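Extracellular ligand-binding receptor (PDB 5ERE) probably senses small extracellular solutes, binding 4-methyl-2-oxopentanoate in a periplasmic-binding-protein domain joined to a tandem PAS-like sensor region. Local coordinates at residues A[326-340]-A[544-558]. Residues are numbered along the deposited sequence; the frame is centred on the assembly and turned at random.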
loop_
_atom_site.group_PDB
_atom_site.type_symbol
_atom_site.label_atom_id
_atom_site.label_comp_id
_atom_site.label_asym_id
_atom_site.label_seq_id
_atom_site.Cartn_x
_atom_site.Cartn_y
_atom_site.Cartn_z
ATOM N N PRO A 326 -8.656 5.189 11.340
ATOM C CA PRO A 326 -10.094 5.000 11.150
ATOM C C PRO A 326 -10.481 5.006 9.689
ATOM O O PRO A 326 -11.404 4.305 9.295
ATOM C CB PRO A 326 -10.726 6.195 11.908
ATOM C CG PRO A 326 -9.579 7.157 12.187
ATOM C CD PRO A 326 -8.359 6.257 12.310
HETATM N N MSE A 327 -9.805 5.801 8.878
HETATM C CA MSE A 327 -10.068 5.758 7.435
HETATM C C MSE A 327 -9.903 4.345 6.818
HETATM O O MSE A 327 -10.751 3.827 6.081
HETATM C CB MSE A 327 -9.104 6.692 6.741
HETATM C CG MSE A 327 -9.373 6.825 5.250
HETATM SE SE MSE A 327 -7.902 7.671 4.335
HETATM C CE MSE A 327 -6.565 6.260 4.555
ATOM N N LEU A 328 -8.774 3.723 7.102
ATOM C CA LEU A 328 -8.517 2.415 6.502
ATOM C C LEU A 328 -9.559 1.412 7.007
ATOM O O LEU A 328 -10.089 0.629 6.238
ATOM C CB LEU A 328 -7.084 1.937 6.821
ATOM C CG LEU A 328 -5.960 2.617 6.025
ATOM C CD1 LEU A 328 -4.563 2.196 6.568
ATOM C CD2 LEU A 328 -6.054 2.256 4.549
ATOM N N LEU A 329 -9.917 1.468 8.283
ATOM C CA LEU A 329 -10.932 0.547 8.783
ATOM C C LEU A 329 -12.272 0.775 8.096
ATOM O O LEU A 329 -12.914 -0.168 7.621
ATOM C CB LEU A 329 -11.097 0.705 10.291
ATOM C CG LEU A 329 -12.108 -0.238 10.940
ATOM C CD1 LEU A 329 -11.749 -1.752 10.740
ATOM C CD2 LEU A 329 -12.167 0.102 12.384
ATOM N N THR A 330 -12.689 2.034 8.023
ATOM C CA THR A 330 -13.958 2.360 7.383
ATOM C C THR A 330 -13.991 1.952 5.934
ATOM O O THR A 330 -14.959 1.345 5.488
ATOM C CB THR A 330 -14.271 3.879 7.478
ATOM O OG1 THR A 330 -14.294 4.257 8.858
ATOM C CG2 THR A 330 -15.614 4.170 6.852
ATOM N N GLN A 331 -12.926 2.260 5.205
ATOM C CA GLN A 331 -12.855 1.884 3.792
ATOM C C GLN A 331 -12.956 0.371 3.600
ATOM O O GLN A 331 -13.521 -0.114 2.627
ATOM C CB GLN A 331 -11.564 2.405 3.174
ATOM C CG GLN A 331 -11.586 3.932 2.971
ATOM C CD GLN A 331 -10.267 4.489 2.463
ATOM O OE1 GLN A 331 -9.239 3.798 2.444
ATOM N NE2 GLN A 331 -10.292 5.752 2.042
ATOM N N THR A 332 -12.423 -0.377 4.550
ATOM C CA THR A 332 -12.478 -1.836 4.468
ATOM C C THR A 332 -13.878 -2.323 4.817
ATOM O O THR A 332 -14.423 -3.175 4.105
ATOM C CB THR A 332 -11.446 -2.497 5.421
ATOM O OG1 THR A 332 -10.157 -1.953 5.156
ATOM C CG2 THR A 332 -11.385 -4.050 5.273
ATOM N N ALA A 333 -14.446 -1.790 5.915
ATOM C CA ALA A 333 -15.837 -2.080 6.286
ATOM C C ALA A 333 -16.760 -1.837 5.105
ATOM O O ALA A 333 -17.692 -2.606 4.855
ATOM C CB ALA A 333 -16.288 -1.213 7.458
ATOM N N GLN A 334 -16.516 -0.736 4.402
ATOM C CA GLN A 334 -17.388 -0.356 3.293
ATOM C C GLN A 334 -17.254 -1.299 2.111
ATOM O O GLN A 334 -18.252 -1.630 1.464
ATOM C CB GLN A 334 -17.082 1.069 2.839
ATOM C CG GLN A 334 -17.560 2.091 3.829
ATOM C CD GLN A 334 -17.140 3.494 3.469
ATOM O OE1 GLN A 334 -16.426 3.724 2.488
ATOM N NE2 GLN A 334 -17.574 4.442 4.266
ATOM N N GLU A 335 -16.033 -1.722 1.787
ATOM C CA GLU A 335 -15.909 -2.630 0.669
ATOM C C GLU A 335 -16.614 -3.932 1.010
ATOM O O GLU A 335 -17.337 -4.478 0.177
ATOM C CB GLU A 335 -14.457 -2.885 0.302
ATOM C CG GLU A 335 -14.328 -3.860 -0.854
ATOM C CD GLU A 335 -12.952 -3.862 -1.484
ATOM O OE1 GLU A 335 -12.053 -3.229 -0.906
ATOM O OE2 GLU A 335 -12.767 -4.502 -2.551
ATOM N N LEU A 336 -16.423 -4.410 2.243
ATOM C CA LEU A 336 -17.069 -5.644 2.688
ATOM C C LEU A 336 -18.601 -5.528 2.690
ATOM O O LEU A 336 -19.280 -6.448 2.253
ATOM C CB LEU A 336 -16.571 -6.050 4.086
ATOM C CG LEU A 336 -15.128 -6.583 4.117
ATOM C CD1 LEU A 336 -14.529 -6.615 5.531
ATOM C CD2 LEU A 336 -14.986 -7.981 3.420
ATOM N N ASN A 337 -19.158 -4.425 3.198
ATOM C CA ASN A 337 -20.617 -4.269 3.183
ATOM C C ASN A 337 -21.181 -4.246 1.781
ATOM O O ASN A 337 -22.234 -4.811 1.540
ATOM C CB ASN A 337 -21.048 -3.002 3.932
ATOM C CG ASN A 337 -20.890 -3.155 5.459
ATOM O OD1 ASN A 337 -21.051 -4.256 6.012
ATOM N ND2 ASN A 337 -20.541 -2.068 6.128
ATOM N N ALA A 338 -20.479 -3.605 0.856
ATOM C CA ALA A 338 -20.949 -3.540 -0.518
ATOM C C ALA A 338 -20.825 -4.905 -1.227
ATOM O O ALA A 338 -21.652 -5.287 -2.064
ATOM C CB ALA A 338 -20.186 -2.490 -1.267
ATOM N N ILE A 339 -19.792 -5.659 -0.903
ATOM C CA ILE A 339 -19.734 -7.012 -1.440
ATOM C C ILE A 339 -20.902 -7.847 -0.932
ATOM O O ILE A 339 -21.604 -8.485 -1.720
ATOM C CB ILE A 339 -18.386 -7.686 -1.093
ATOM C CG1 ILE A 339 -17.305 -6.983 -1.899
ATOM C CG2 ILE A 339 -18.430 -9.146 -1.420
ATOM C CD1 ILE A 339 -15.875 -7.347 -1.463
ATOM N N PHE A 340 -21.128 -7.844 0.377
ATOM C CA PHE A 340 -22.265 -8.554 0.952
ATOM C C PHE A 340 -23.618 -8.081 0.373
ATOM O O PHE A 340 -24.516 -8.887 0.148
ATOM C CB PHE A 340 -22.297 -8.372 2.475
ATOM C CG PHE A 340 -21.371 -9.305 3.251
ATOM C CD1 PHE A 340 -21.336 -10.675 3.009
ATOM C CD2 PHE A 340 -20.558 -8.790 4.262
ATOM C CE1 PHE A 340 -20.478 -11.523 3.771
ATOM C CE2 PHE A 340 -19.711 -9.614 4.995
ATOM C CZ PHE A 340 -19.675 -10.989 4.729
ATOM N N LEU A 544 -8.878 -0.386 16.824
ATOM C CA LEU A 544 -10.180 0.136 16.416
ATOM C C LEU A 544 -11.022 -0.980 15.866
ATOM O O LEU A 544 -10.517 -1.821 15.097
ATOM C CB LEU A 544 -10.013 1.245 15.375
ATOM C CG LEU A 544 -9.060 2.371 15.760
ATOM C CD1 LEU A 544 -8.841 3.267 14.553
ATOM C CD2 LEU A 544 -9.593 3.158 16.965
ATOM N N TRP A 545 -12.297 -1.037 16.236
ATOM C CA TRP A 545 -13.185 -1.985 15.535
ATOM C C TRP A 545 -14.575 -1.506 15.211
ATOM O O TRP A 545 -15.129 -0.585 15.850
ATOM C CB TRP A 545 -13.307 -3.296 16.320
ATOM C CG TRP A 545 -14.261 -3.314 17.478
ATOM C CD1 TRP A 545 -15.577 -3.672 17.455
ATOM C CD2 TRP A 545 -13.949 -3.037 18.840
ATOM N NE1 TRP A 545 -16.106 -3.614 18.719
ATOM C CE2 TRP A 545 -15.125 -3.228 19.586
ATOM C CE3 TRP A 545 -12.789 -2.638 19.501
ATOM C CZ2 TRP A 545 -15.173 -3.035 20.966
ATOM C CZ3 TRP A 545 -12.845 -2.436 20.871
ATOM C CH2 TRP A 545 -14.031 -2.636 21.583
ATOM N N THR A 546 -15.114 -2.153 14.181
ATOM C CA THR A 546 -16.472 -1.954 13.723
ATOM C C THR A 546 -17.056 -3.331 13.387
ATOM O O THR A 546 -16.447 -4.364 13.683
ATOM C CB THR A 546 -16.527 -0.966 12.498
ATOM O OG1 THR A 546 -17.889 -0.672 12.191
ATOM C CG2 THR A 546 -15.843 -1.532 11.249
ATOM N N SER A 547 -18.245 -3.350 12.806
ATOM C CA SER A 547 -18.914 -4.585 12.490
ATOM C C SER A 547 -19.423 -4.553 11.061
ATOM O O SER A 547 -19.775 -3.504 10.532
ATOM C CB SER A 547 -20.059 -4.863 13.458
ATOM O OG SER A 547 -19.576 -5.095 14.767
ATOM N N ILE A 548 -19.407 -5.730 10.458
ATOM C CA ILE A 548 -19.986 -5.986 9.152
ATOM C C ILE A 548 -20.854 -7.238 9.194
ATOM O O ILE A 548 -20.565 -8.187 9.928
ATOM C CB ILE A 548 -18.901 -6.190 8.094
ATOM C CG1 ILE A 548 -17.845 -7.183 8.633
ATOM C CG2 ILE A 548 -18.262 -4.855 7.748
ATOM C CD1 ILE A 548 -17.202 -7.879 7.610
ATOM N N GLY A 549 -21.910 -7.260 8.393
ATOM C CA GLY A 549 -22.738 -8.450 8.314
ATOM C C GLY A 549 -24.074 -8.264 7.630
ATOM O O GLY A 549 -24.349 -7.204 7.071
ATOM N N LEU A 550 -24.895 -9.305 7.686
ATOM C CA LEU A 550 -26.243 -9.288 7.141
ATOM C C LEU A 550 -27.188 -10.140 7.978
ATOM O O LEU A 550 -26.770 -11.131 8.588
ATOM C CB LEU A 550 -26.273 -9.821 5.692
ATOM C CG LEU A 550 -25.554 -9.128 4.538
ATOM C CD1 LEU A 550 -25.556 -10.026 3.286
ATOM C CD2 LEU A 550 -26.229 -7.781 4.227
ATOM N N HIS A 551 -28.461 -9.744 7.991
ATOM C CA HIS A 551 -29.547 -10.593 8.477
ATOM C C HIS A 551 -29.316 -11.059 9.917
ATOM O O HIS A 551 -29.712 -12.178 10.276
ATOM C CB HIS A 551 -29.723 -11.817 7.574
ATOM C CG HIS A 551 -29.917 -11.486 6.129
ATOM N ND1 HIS A 551 -30.921 -10.643 5.690
ATOM C CD2 HIS A 551 -29.248 -11.887 5.021
ATOM C CE1 HIS A 551 -30.858 -10.539 4.373
ATOM N NE2 HIS A 551 -29.854 -11.285 3.941
ATOM N N GLY A 552 -28.686 -10.198 10.722
ATOM C CA GLY A 552 -28.472 -10.475 12.134
ATOM C C GLY A 552 -27.203 -11.238 12.454
ATOM O O GLY A 552 -26.937 -11.538 13.621
ATOM N N THR A 553 -26.416 -11.548 11.424
ATOM C CA THR A 553 -25.110 -12.208 11.604
ATOM C C THR A 553 -24.046 -11.165 11.337
ATOM O O THR A 553 -23.848 -10.704 10.219
ATOM C CB THR A 553 -24.928 -13.412 10.685
ATOM O OG1 THR A 553 -25.952 -14.360 10.976
ATOM C CG2 THR A 553 -23.511 -14.080 10.857
ATOM N N ASN A 554 -23.426 -10.722 12.405
ATOM C CA ASN A 554 -22.415 -9.697 12.325
ATOM C C ASN A 554 -21.046 -10.207 12.772
ATOM O O ASN A 554 -20.949 -11.027 13.680
ATOM C CB ASN A 554 -22.851 -8.487 13.159
ATOM C CG ASN A 554 -24.204 -7.946 12.715
ATOM O OD1 ASN A 554 -24.365 -7.481 11.586
ATOM N ND2 ASN A 554 -25.186 -8.035 13.589
ATOM N N TYR A 555 -20.011 -9.707 12.095
ATOM C CA TYR A 555 -18.615 -9.986 12.403
ATOM C C TYR A 555 -17.941 -8.715 12.804
ATOM O O TYR A 555 -18.227 -7.636 12.242
ATOM C CB TYR A 555 -17.873 -10.579 11.185
ATOM C CG TYR A 555 -18.636 -11.660 10.517
ATOM C CD1 TYR A 555 -18.749 -12.915 11.081
ATOM C CD2 TYR A 555 -19.279 -11.417 9.322
ATOM C CE1 TYR A 555 -19.478 -13.905 10.451
ATOM C CE2 TYR A 555 -19.991 -12.377 8.708
ATOM C CZ TYR A 555 -20.095 -13.620 9.264
ATOM O OH TYR A 555 -20.838 -14.570 8.597
ATOM N N ARG A 556 -17.003 -8.843 13.731
ATOM C CA ARG A 556 -16.203 -7.715 14.134
ATOM C C ARG A 556 -14.974 -7.618 13.266
ATOM O O ARG A 556 -14.290 -8.617 13.027
ATOM C CB ARG A 556 -15.799 -7.812 15.610
ATOM C CG ARG A 556 -16.934 -8.128 16.537
ATOM C CD ARG A 556 -17.849 -6.912 16.815
ATOM N NE ARG A 556 -18.856 -7.244 17.823
ATOM C CZ ARG A 556 -20.178 -7.254 17.640
ATOM N NH1 ARG A 556 -20.716 -6.922 16.478
ATOM N NH2 ARG A 556 -20.983 -7.584 18.646
ATOM N N LEU A 557 -14.719 -6.387 12.816
ATOM C CA LEU A 557 -13.644 -6.014 11.929
ATOM C C LEU A 557 -12.772 -5.073 12.705
ATOM O O LEU A 557 -13.205 -3.968 13.062
ATOM C CB LEU A 557 -14.191 -5.347 10.651
ATOM C CG LEU A 557 -13.200 -4.985 9.545
ATOM C CD1 LEU A 557 -12.738 -6.253 8.794
ATOM C CD2 LEU A 557 -13.856 -3.983 8.580
ATOM N N ALA A 558 -11.552 -5.519 13.002
ATOM C CA ALA A 558 -10.655 -4.766 13.876
ATOM C C ALA A 558 -9.378 -4.426 13.155
ATOM O O ALA A 558 -8.816 -5.245 12.407
ATOM C CB ALA A 558 -10.350 -5.544 15.109
HETATM O O HOH W 1 -23.443 -5.810 4.867
HETATM O O HOH W 2 -23.014 -4.313 8.083
#
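Asn337 OD1 takes a hydrogen bond from each of two waters that tie it to Gly549: water 1 also donates to Gly549 O (2.8 Å), and water 2, 2.9 Å from Asn337 OD1, accepts from Gly549 N. No direct hydrogen bond joins 326-340 to 544-558; here the two waters make the polar link between the long helix 324-357 and the antiparallel beta hairpin it packs against, in what is probably the second module of the tandem PAS-like sensor. The helix axis runs 5° from the direction of strand 544-550, which lets one helix face follow the strand over several turns. Beside the waters, Ile548 CG2 lies 3.3 Å from Asn337 OD1. CG1 of Ile548 sits between its backbone N and carbonyl carbon (chi1 48°), and the two branches part: CG2 goes to Asn337 and Ala333 O, CD1 to Leu336 CD1 (3.6 Å) and to the edge of the Phe340 ring, near its plane. Leu336 and Leu557 meet tip to tip, CD1 to CD1. Toward the start of the helical segment, Leu329 lies over both strands, its CD2 3.9 Å from Leu544 CB and its CD1 3.7 Å from Leu557 CG. Helix 461-470 adds Ile465 against Leu336 and Phe462 against Ile548. At the hairpin's end, where a type I' turn runs from Leu550 to Thr553, Leu550 CD1 packs 3.7 Å from Phe340 CB.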